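Local coordinates for organic hydroperoxide resistance protein (Elizabethkingia anophelis NUHP1, PDB 6D9N) that probably reduces organic hydroperoxides by means of a cysteine pair, helping the bacterium to resist oxidative stress as other members of the OsmC/Ohr family do, at residues 108-113 and 120-125; 67-72 and 126-131; 25-30 and 36-41. All coordinates share one frame; numbering follows the deposited sequence.

Contact 1 of 3, residues 108-113 and 120-125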
loop_
_atom_site.group_PDB
_atom_site.type_symbol
_atom_site.label_atom_id
_atom_site.label_comp_id
_atom_site.label_asym_id
_atom_site.label_seq_id
_atom_site.Cartn_x
_atom_site.Cartn_y
_atom_site.Cartn_z
ATOM N N ALA B 108 16.220 -3.700 -6.197
ATOM C CA ALA B 108 16.318 -2.742 -7.293
ATOM C C ALA B 108 17.441 -3.168 -8.222
ATOM O O ALA B 108 18.497 -3.615 -7.759
ATOM C CB ALA B 108 16.612 -1.318 -6.794
ATOM N N ASN B 109 17.219 -2.967 -9.517
ATOM C CA ASN B 109 18.279 -3.130 -10.502
ATOM C C ASN B 109 18.509 -1.815 -11.228
ATOM O O ASN B 109 17.561 -1.208 -11.740
ATOM C CB ASN B 109 17.968 -4.221 -11.520
ATOM C CG ASN B 109 19.149 -4.477 -12.425
ATOM O OD1 ASN B 109 20.141 -5.055 -12.003
ATOM N ND2 ASN B 109 19.077 -4.013 -13.654
ATOM N N ILE B 110 19.772 -1.413 -11.313
ATOM C CA ILE B 110 20.149 -0.136 -11.937
ATOM C C ILE B 110 21.227 -0.432 -12.968
ATOM O O ILE B 110 22.414 -0.570 -12.607
ATOM C CB ILE B 110 20.654 0.879 -10.893
ATOM C CG1 ILE B 110 19.674 1.021 -9.726
ATOM C CG2 ILE B 110 20.912 2.236 -11.575
ATOM C CD1 ILE B 110 20.231 1.829 -8.539
ATOM N N PRO B 111 20.882 -0.553 -14.252
ATOM C CA PRO B 111 21.914 -0.854 -15.252
ATOM C C PRO B 111 22.857 0.319 -15.426
ATOM O O PRO B 111 22.462 1.485 -15.330
ATOM C CB PRO B 111 21.111 -1.040 -16.547
ATOM C CG PRO B 111 19.690 -1.277 -16.098
ATOM C CD PRO B 111 19.523 -0.473 -14.841
ATOM N N GLY B 112 24.124 0.008 -15.719
ATOM C CA GLY B 112 25.082 0.992 -16.193
ATOM C C GLY B 112 25.797 1.784 -15.132
ATOM O O GLY B 112 26.523 2.728 -15.486
ATOM N N VAL B 113 25.662 1.430 -13.864
ATOM C CA VAL B 113 26.365 2.118 -12.795
ATOM C C VAL B 113 27.246 1.122 -12.058
ATOM O O VAL B 113 27.090 -0.096 -12.189
ATOM C CB VAL B 113 25.393 2.806 -11.816
ATOM C CG1 VAL B 113 24.479 3.755 -12.549
ATOM C CG2 VAL B 113 24.545 1.766 -11.031
ATOM N N ASP B 120 24.616 3.849 -3.168
ATOM C CA ASP B 120 24.282 5.216 -2.765
ATOM C C ASP B 120 22.878 5.596 -3.234
ATOM O O ASP B 120 22.121 6.243 -2.499
ATOM C CB ASP B 120 25.317 6.195 -3.344
ATOM C CG ASP B 120 26.714 6.043 -2.729
ATOM O OD1 ASP B 120 26.868 5.412 -1.655
ATOM O OD2 ASP B 120 27.658 6.586 -3.329
ATOM N N LEU B 121 22.529 5.221 -4.458
ATOM C CA LEU B 121 21.230 5.579 -5.006
ATOM C C LEU B 121 20.102 4.928 -4.216
ATOM O O LEU B 121 19.112 5.601 -3.877
ATOM C CB LEU B 121 21.149 5.200 -6.489
ATOM C CG LEU B 121 22.064 6.033 -7.399
ATOM C CD1 LEU B 121 22.147 5.328 -8.768
ATOM C CD2 LEU B 121 21.546 7.467 -7.524
ATOM N N ILE B 122 20.226 3.628 -3.883
ATOM C CA ILE B 122 19.110 2.998 -3.190
ATOM C C ILE B 122 19.024 3.461 -1.751
ATOM O O ILE B 122 17.931 3.493 -1.191
ATOM C CB ILE B 122 19.105 1.449 -3.288
ATOM C CG1 ILE B 122 20.360 0.789 -2.664
ATOM C CG2 ILE B 122 18.773 0.993 -4.710
ATOM C CD1 ILE B 122 20.054 -0.541 -1.988
ATOM N N GLU B 123 20.152 3.781 -1.112
ATOM C CA GLU B 123 20.105 4.343 0.229
ATOM C C GLU B 123 19.282 5.634 0.237
ATOM O O GLU B 123 18.428 5.829 1.115
ATOM C CB GLU B 123 21.548 4.559 0.719
ATOM C CG GLU B 123 21.656 5.316 2.043
ATOM C CD GLU B 123 23.098 5.486 2.527
ATOM O OE1 GLU B 123 23.313 5.383 3.752
ATOM O OE2 GLU B 123 24.013 5.712 1.702
ATOM N N LYS B 124 19.515 6.529 -0.740
ATOM C CA LYS B 124 18.726 7.759 -0.801
ATOM C C LYS B 124 17.272 7.454 -1.135
ATOM O O LYS B 124 16.370 8.054 -0.539
ATOM C CB LYS B 124 19.338 8.749 -1.815
ATOM C CG LYS B 124 20.607 9.406 -1.304
ATOM C CD LYS B 124 21.257 10.300 -2.336
ATOM C CE LYS B 124 22.570 10.895 -1.799
ATOM N NZ LYS B 124 23.471 11.472 -2.849
ATOM N N ALA B 125 17.030 6.572 -2.110
ATOM C CA ALA B 125 15.658 6.249 -2.483
ATOM C C ALA B 125 14.865 5.723 -1.298
ATOM O O ALA B 125 13.676 6.014 -1.165
ATOM C CB ALA B 125 15.676 5.227 -3.603
#
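Ile110 reaches from just past the end of strand 100-109 toward Leu121 and Ile122 on helix 115-128, and the methyl at its tip does most of the touching. At its CB the chain forks. CG2 lies anti to the backbone N, while CG1 stands beside that N, opposite the carbonyl carbon (chi1 -51°). CG1 serves as a spacer, and a nearly extended chi2 of 170° drives CD1 out to the helix. There CD1 meets two atoms of Leu121: the branch methyl CD1 at 4.0 Å and, closer to the backbone, CB at 4.1 Å. The Ile110 and Leu121 side chains run at a slant to each other. The same Ile110 CD1 also approaches Ile122 CG2, at 4.2 Å. That methyl has a second partner two residues earlier, on the strand, since Ala108 CB lies 3.8 Å from Ile122 CG2. The small alanine suits this place, where the strand comes near the helix, whereas the longer isoleucine bridges the wider gap beside it.

The two parts belong to a beta-alpha-beta crossover: helix 115-128, followed by helix 130-135, lies in the connection from strand 100-109 to its parallel neighbour 141-146, whose Leu143 and Val145 also pack on Ile122. From Ile110 to Val113 the chain makes a type II turn, with Gly112 supplying the positive phi. All four touching residues are buried, and only aliphatic carbon meets across the contact. The helix is therefore held to the sheet here by dispersion and exclusion of water, forces that depend on close fit and hardly on direction.

Contact 2 of 3, residues 67-72 and 126-131; sequences DSALNL and HQVCPY
Ala69 packs its methyl against Val128 and Cys129, and the contact between the two segments is apolar. Its CB lies 3.7 Å from Val128 CG1, the branch that sits anti to the backbone N (chi1 169°), a torsion that turns this methyl to Ala69. On the other partner, Cys129, the same Ala69 CB rests 4.0 Å from CB and 3.8 Å from the backbone N. Alanine suits a spot where backbones come this close: the CA atoms of Ala69 and Cys129 are 5.4 Å apart. A branched valine beside it broadens the apolar surface, and Phe100 of the second subunit packs on Val128 as well.

Covalent linkage is the second kind. Cys129 lies in the break between helices 115-128 and 130-135, leaving the first and taking the N-cap position of the next. Its SG joins Cys65, on helix 54-77, in a disulfide. A pair of cysteines is the redox centre of Ohr and OsmC peroxidases, and this one, here oxidised, probably serves likewise.

Among the hydrogen bonds, one fixes Asn71 within helix 54-77. Asn71 ND2 donates to Asp67 O over 2.9 Å, almost straight at 173°, while Asn71 N reaches the same oxygen from the opposite face of the carbonyl plane. An amide suits this site because its nitrogen has two hydrogens and can serve Asp67 O and Thr84 OG1 together; Thr84 OG1 also bonds to Asp67 OD1.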
loop_
_atom_site.group_PDB
_atom_site.type_symbol
_atom_site.label_atom_id
_atom_site.label_comp_id
_atom_site.label_asym_id
_atom_site.label_seq_id
_atom_site.Cartn_x
_atom_site.Cartn_y
_atom_site.Cartn_z
ATOM N N ASP B 67 10.554 2.584 -7.082
ATOM C CA ASP B 67 11.098 2.915 -8.393
ATOM C C ASP B 67 10.941 4.396 -8.707
ATOM O O ASP B 67 11.869 5.014 -9.263
ATOM C CB ASP B 67 10.430 2.084 -9.492
ATOM C CG ASP B 67 11.250 2.127 -10.777
ATOM O OD1 ASP B 67 12.428 1.718 -10.725
ATOM O OD2 ASP B 67 10.744 2.617 -11.812
ATOM N N SER B 68 9.814 5.007 -8.325
ATOM C CA SER B 68 9.632 6.438 -8.551
ATOM C C SER B 68 10.654 7.253 -7.759
ATOM O O SER B 68 11.300 8.168 -8.297
ATOM C CB SER B 68 8.213 6.828 -8.144
ATOM O OG SER B 68 8.038 8.215 -8.340
ATOM N N ALA B 69 10.856 6.906 -6.488
ATOM C CA ALA B 69 11.825 7.610 -5.650
ATOM C C ALA B 69 13.232 7.426 -6.194
ATOM O O ALA B 69 14.015 8.378 -6.258
ATOM C CB ALA B 69 11.735 7.070 -4.216
ATOM N N LEU B 70 13.571 6.205 -6.628
ATOM C CA LEU B 70 14.881 5.923 -7.204
ATOM C C LEU B 70 15.127 6.782 -8.439
ATOM O O LEU B 70 16.220 7.330 -8.617
ATOM C CB LEU B 70 14.922 4.430 -7.509
ATOM C CG LEU B 70 16.229 3.939 -8.130
ATOM C CD1 LEU B 70 17.415 4.223 -7.227
ATOM C CD2 LEU B 70 16.079 2.453 -8.393
ATOM N N ASN B 71 14.123 6.913 -9.309
ATOM C CA ASN B 71 14.299 7.734 -10.502
ATOM C C ASN B 71 14.410 9.205 -10.156
ATOM O O ASN B 71 15.187 9.928 -10.806
ATOM C CB ASN B 71 13.226 7.402 -11.527
ATOM C CG ASN B 71 13.580 6.163 -12.289
ATOM O OD1 ASN B 71 14.153 6.242 -13.374
ATOM N ND2 ASN B 71 13.387 5.013 -11.687
ATOM N N LEU B 72 13.707 9.675 -9.123
ATOM C CA LEU B 72 13.893 11.065 -8.710
ATOM C C LEU B 72 15.322 11.306 -8.234
ATOM O O LEU B 72 15.948 12.335 -8.556
ATOM C CB LEU B 72 12.871 11.397 -7.627
ATOM C CG LEU B 72 12.907 12.846 -7.163
ATOM C CD1 LEU B 72 12.739 13.868 -8.326
ATOM C CD2 LEU B 72 11.810 13.018 -6.097
ATOM N N HIS B 126 15.521 4.945 -0.422
ATOM C CA HIS B 126 14.858 4.366 0.734
ATOM C C HIS B 126 14.470 5.403 1.776
ATOM O O HIS B 126 13.580 5.137 2.591
ATOM C CB HIS B 126 15.762 3.248 1.282
ATOM C CG HIS B 126 15.131 2.250 2.213
ATOM N ND1 HIS B 126 13.859 1.728 2.066
ATOM C CD2 HIS B 126 15.712 1.576 3.244
ATOM C CE1 HIS B 126 13.683 0.802 2.997
ATOM N NE2 HIS B 126 14.783 0.695 3.727
ATOM N N GLN B 127 15.073 6.598 1.746
ATOM C CA GLN B 127 14.647 7.699 2.576
ATOM C C GLN B 127 13.593 8.559 1.895
ATOM O O GLN B 127 12.863 9.270 2.590
ATOM C CB GLN B 127 15.856 8.551 2.986
ATOM C CG GLN B 127 16.870 7.775 3.844
ATOM C CD GLN B 127 16.267 7.209 5.181
ATOM O OE1 GLN B 127 15.526 7.909 5.940
ATOM N NE2 GLN B 127 16.544 5.926 5.443
ATOM N N VAL B 128 13.497 8.526 0.566
ATOM C CA VAL B 128 12.540 9.360 -0.159
ATOM C C VAL B 128 11.167 8.707 -0.212
ATOM O O VAL B 128 10.156 9.375 0.013
ATOM C CB VAL B 128 13.094 9.636 -1.577
ATOM C CG1 VAL B 128 12.035 10.272 -2.487
ATOM C CG2 VAL B 128 14.326 10.517 -1.491
ATOM N N CYS B 129 11.132 7.409 -0.508
ATOM C CA CYS B 129 9.909 6.626 -0.700
ATOM C C CYS B 129 8.976 6.685 0.515
ATOM O O CYS B 129 9.347 6.199 1.603
ATOM C CB CYS B 129 10.354 5.185 -0.958
ATOM S SG CYS B 129 9.079 3.949 -1.064
ATOM N N PRO B 130 7.744 7.171 0.363
ATOM C CA PRO B 130 6.842 7.164 1.530
ATOM C C PRO B 130 6.529 5.798 2.095
ATOM O O PRO B 130 6.293 5.715 3.308
ATOM C CB PRO B 130 5.573 7.860 1.010
ATOM C CG PRO B 130 6.126 8.826 0.032
ATOM C CD PRO B 130 7.285 8.101 -0.657
ATOM N N TYR B 131 6.519 4.738 1.292
ATOM C CA TYR B 131 6.215 3.427 1.860
ATOM C C TYR B 131 7.329 2.983 2.787
ATOM O O TYR B 131 7.064 2.340 3.823
ATOM C CB TYR B 131 6.055 2.373 0.785
ATOM C CG TYR B 131 4.726 2.304 0.031
ATOM C CD1 TYR B 131 4.059 1.101 -0.086
ATOM C CD2 TYR B 131 4.179 3.416 -0.600
ATOM C CE1 TYR B 131 2.859 0.986 -0.813
ATOM C CE2 TYR B 131 3.004 3.340 -1.332
ATOM C CZ TYR B 131 2.357 2.110 -1.465
ATOM O OH TYR B 131 1.200 1.985 -2.217
#

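Contact 3 of 3, residues 25-30 and 36-41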
loop_
_atom_site.group_PDB
_atom_site.type_symbol
_atom_site.label_atom_id
_atom_site.label_comp_id
_atom_site.label_asym_id
_atom_site.label_seq_id
_atom_site.Cartn_x
_atom_site.Cartn_y
_atom_site.Cartn_z
ATOM N N GLY B 25 -14.825 -8.860 -2.016
ATOM C CA GLY B 25 -14.710 -7.416 -1.965
ATOM C C GLY B 25 -14.555 -6.726 -3.306
ATOM O O GLY B 25 -14.239 -7.310 -4.337
ATOM N N HIS B 26 -14.729 -5.414 -3.233
ATOM C CA HIS B 26 -14.598 -4.533 -4.376
ATOM C C HIS B 26 -13.889 -3.276 -3.901
ATOM O O HIS B 26 -14.165 -2.794 -2.800
ATOM C CB HIS B 26 -16.010 -4.164 -4.860
ATOM C CG HIS B 26 -16.034 -3.370 -6.116
ATOM N ND1 HIS B 26 -15.856 -3.945 -7.351
ATOM C CD2 HIS B 26 -16.184 -2.037 -6.332
ATOM C CE1 HIS B 26 -15.909 -3.003 -8.285
ATOM N NE2 HIS B 26 -16.132 -1.841 -7.692
ATOM N N VAL B 27 -12.977 -2.741 -4.717
ATOM C CA VAL B 27 -12.310 -1.491 -4.374
ATOM C C VAL B 27 -12.336 -0.562 -5.581
ATOM O O VAL B 27 -12.230 -0.998 -6.737
ATOM C CB VAL B 27 -10.898 -1.727 -3.760
ATOM C CG1 VAL B 27 -9.913 -2.319 -4.764
ATOM C CG2 VAL B 27 -10.360 -0.477 -3.069
ATOM N N LYS B 28 -12.526 0.725 -5.300
ATOM C CA LYS B 28 -12.633 1.734 -6.364
ATOM C C LYS B 28 -11.965 3.014 -5.899
ATOM O O LYS B 28 -12.297 3.510 -4.814
ATOM C CB LYS B 28 -14.112 2.049 -6.654
ATOM C CG LYS B 28 -14.386 2.959 -7.835
ATOM C CD LYS B 28 -15.877 3.271 -7.999
ATOM C CE LYS B 28 -16.148 4.166 -9.186
ATOM N NZ LYS B 28 -17.611 4.402 -9.377
ATOM N N SER B 29 -11.017 3.557 -6.678
ATOM C CA SER B 29 -10.508 4.892 -6.345
ATOM C C SER B 29 -11.614 5.937 -6.555
ATOM O O SER B 29 -12.574 5.723 -7.307
ATOM C CB SER B 29 -9.269 5.231 -7.187
ATOM O OG SER B 29 -9.604 5.334 -8.540
ATOM N N ASP B 30 -11.441 7.105 -5.914
ATOM C CA ASP B 30 -12.472 8.152 -5.940
ATOM C C ASP B 30 -12.791 8.605 -7.352
ATOM O O ASP B 30 -13.906 9.066 -7.617
ATOM C CB ASP B 30 -11.980 9.397 -5.198
ATOM C CG ASP B 30 -12.133 9.301 -3.708
ATOM O OD1 ASP B 30 -12.635 8.288 -3.208
ATOM O OD2 ASP B 30 -11.742 10.265 -3.020
ATOM N N PHE B 36 -11.643 -2.718 -9.146
ATOM C CA PHE B 36 -11.551 -4.147 -9.405
ATOM C C PHE B 36 -12.019 -4.931 -8.197
ATOM O O PHE B 36 -12.257 -4.387 -7.104
ATOM C CB PHE B 36 -10.137 -4.581 -9.858
ATOM C CG PHE B 36 -9.021 -4.046 -9.003
ATOM C CD1 PHE B 36 -8.825 -4.502 -7.707
ATOM C CD2 PHE B 36 -8.129 -3.147 -9.543
ATOM C CE1 PHE B 36 -7.785 -4.029 -6.940
ATOM C CE2 PHE B 36 -7.089 -2.676 -8.798
ATOM C CZ PHE B 36 -6.920 -3.116 -7.496
ATOM N N GLU B 37 -12.127 -6.230 -8.405
ATOM C CA GLU B 37 -12.498 -7.163 -7.353
ATOM C C GLU B 37 -11.275 -7.529 -6.530
ATOM O O GLU B 37 -10.152 -7.608 -7.041
ATOM C CB GLU B 37 -13.056 -8.448 -7.978
ATOM C CG GLU B 37 -14.357 -8.247 -8.733
ATOM C CD GLU B 37 -15.438 -7.591 -7.893
ATOM O OE1 GLU B 37 -15.951 -8.221 -6.927
ATOM O OE2 GLU B 37 -15.774 -6.436 -8.204
ATOM N N VAL B 38 -11.496 -7.776 -5.240
ATOM C CA VAL B 38 -10.477 -8.388 -4.384
ATOM C C VAL B 38 -11.087 -9.621 -3.727
ATOM O O VAL B 38 -12.287 -9.677 -3.411
ATOM C CB VAL B 38 -9.918 -7.408 -3.325
ATOM C CG1 VAL B 38 -9.053 -6.338 -3.979
ATOM C CG2 VAL B 38 -11.015 -6.826 -2.465
ATOM N N ARG B 39 -10.252 -10.633 -3.529
ATOM C CA ARG B 39 -10.701 -11.901 -2.942
ATOM C C ARG B 39 -9.555 -12.462 -2.107
ATOM O O ARG B 39 -8.378 -12.159 -2.354
ATOM C CB ARG B 39 -11.028 -12.936 -4.013
ATOM C CG ARG B 39 -12.192 -12.604 -4.949
ATOM C CD ARG B 39 -13.558 -12.608 -4.207
ATOM N NE ARG B 39 -14.654 -12.379 -5.139
ATOM C CZ ARG B 39 -15.100 -11.197 -5.546
ATOM N NH1 ARG B 39 -14.558 -10.052 -5.094
ATOM N NH2 ARG B 39 -16.110 -11.143 -6.414
ATOM N N TYR B 40 -9.875 -13.297 -1.140
ATOM C CA TYR B 40 -8.819 -14.030 -0.452
ATOM C C TYR B 40 -8.149 -14.997 -1.418
ATOM O O TYR B 40 -8.841 -15.700 -2.168
ATOM C CB TYR B 40 -9.383 -14.781 0.772
ATOM C CG TYR B 40 -9.850 -13.834 1.898
ATOM C CD1 TYR B 40 -8.959 -12.946 2.501
ATOM C CD2 TYR B 40 -11.167 -13.788 2.316
ATOM C CE1 TYR B 40 -9.377 -12.061 3.519
ATOM C CE2 TYR B 40 -11.598 -12.930 3.322
ATOM C CZ TYR B 40 -10.696 -12.061 3.909
ATOM O OH TYR B 40 -11.121 -11.192 4.901
ATOM N N PRO B 41 -6.818 -15.046 -1.444
ATOM C CA PRO B 41 -6.118 -15.969 -2.334
ATOM C C PRO B 41 -6.205 -17.383 -1.776
ATOM O O PRO B 41 -6.547 -17.599 -0.618
ATOM C CB PRO B 41 -4.680 -15.448 -2.297
ATOM C CG PRO B 41 -4.546 -14.898 -0.917
ATOM C CD PRO B 41 -5.868 -14.208 -0.676
#
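The His26 imidazole and the Glu37 carboxylate meet through the ring's edge, their planes 38° apart, on one face of the antiparallel beta hairpin formed by strands 25-29 and 35-38. His26 ND1 donates to Glu37 OE2 over 2.6 Å at 162°. The oxygen lies close to the ring plane and is approached on its syn side, 32° out of the carboxylate plane. The ring's NE2 has Glu35 as a further partner. At the edge of the Arg39 guanidinium sit Glu37 OE1 and Gly25 O. NH1 and NH2 both grip OE1 in a salt bridge, so Glu37 spends one oxygen on each basic neighbour. Arg39 NH1 also donates to Val38 O at 2.9 Å and, weakly, to Gly25 O, tying the charged pair to the backbone.

On the other face, Phe36 has Val38 CG1 at its ring edge, and its side chain runs alongside that of Val27. Val27 and Phe36 also bond by their backbones in both directions. Glycine suits position 25 because a CB there would run into Val38 CG2, which already lies 3.6 Å from Gly25 C; Val38 N donates to Gly25 O over 2.9 Å.

How the contacts relate
Contacts 1 and 2 form one continuous core, their centres 11 Å apart, and both use helix 115-128. Leu70, on helix 54-77, fills the join: its CD1 is 3.9 Å from Ile110 CD1 and its CA 3.8 Å from Ala125 CB. Helix 115-128 packs on the sheet in contact 1 and leads straight into Cys129 of the probable redox disulfide in contact 2. The hairpin of contact 3 stands apart, its centre about 33 Å from that of contact 1 and 26 Å from that of contact 2. The dimer brings contact 3 to the other subunit's contact 2: Tyr40 OH hydrogen-bonds to Ser68 OG of the second subunit, and Val27 packs on Ser63 of that subunit, two residues before its Cys65.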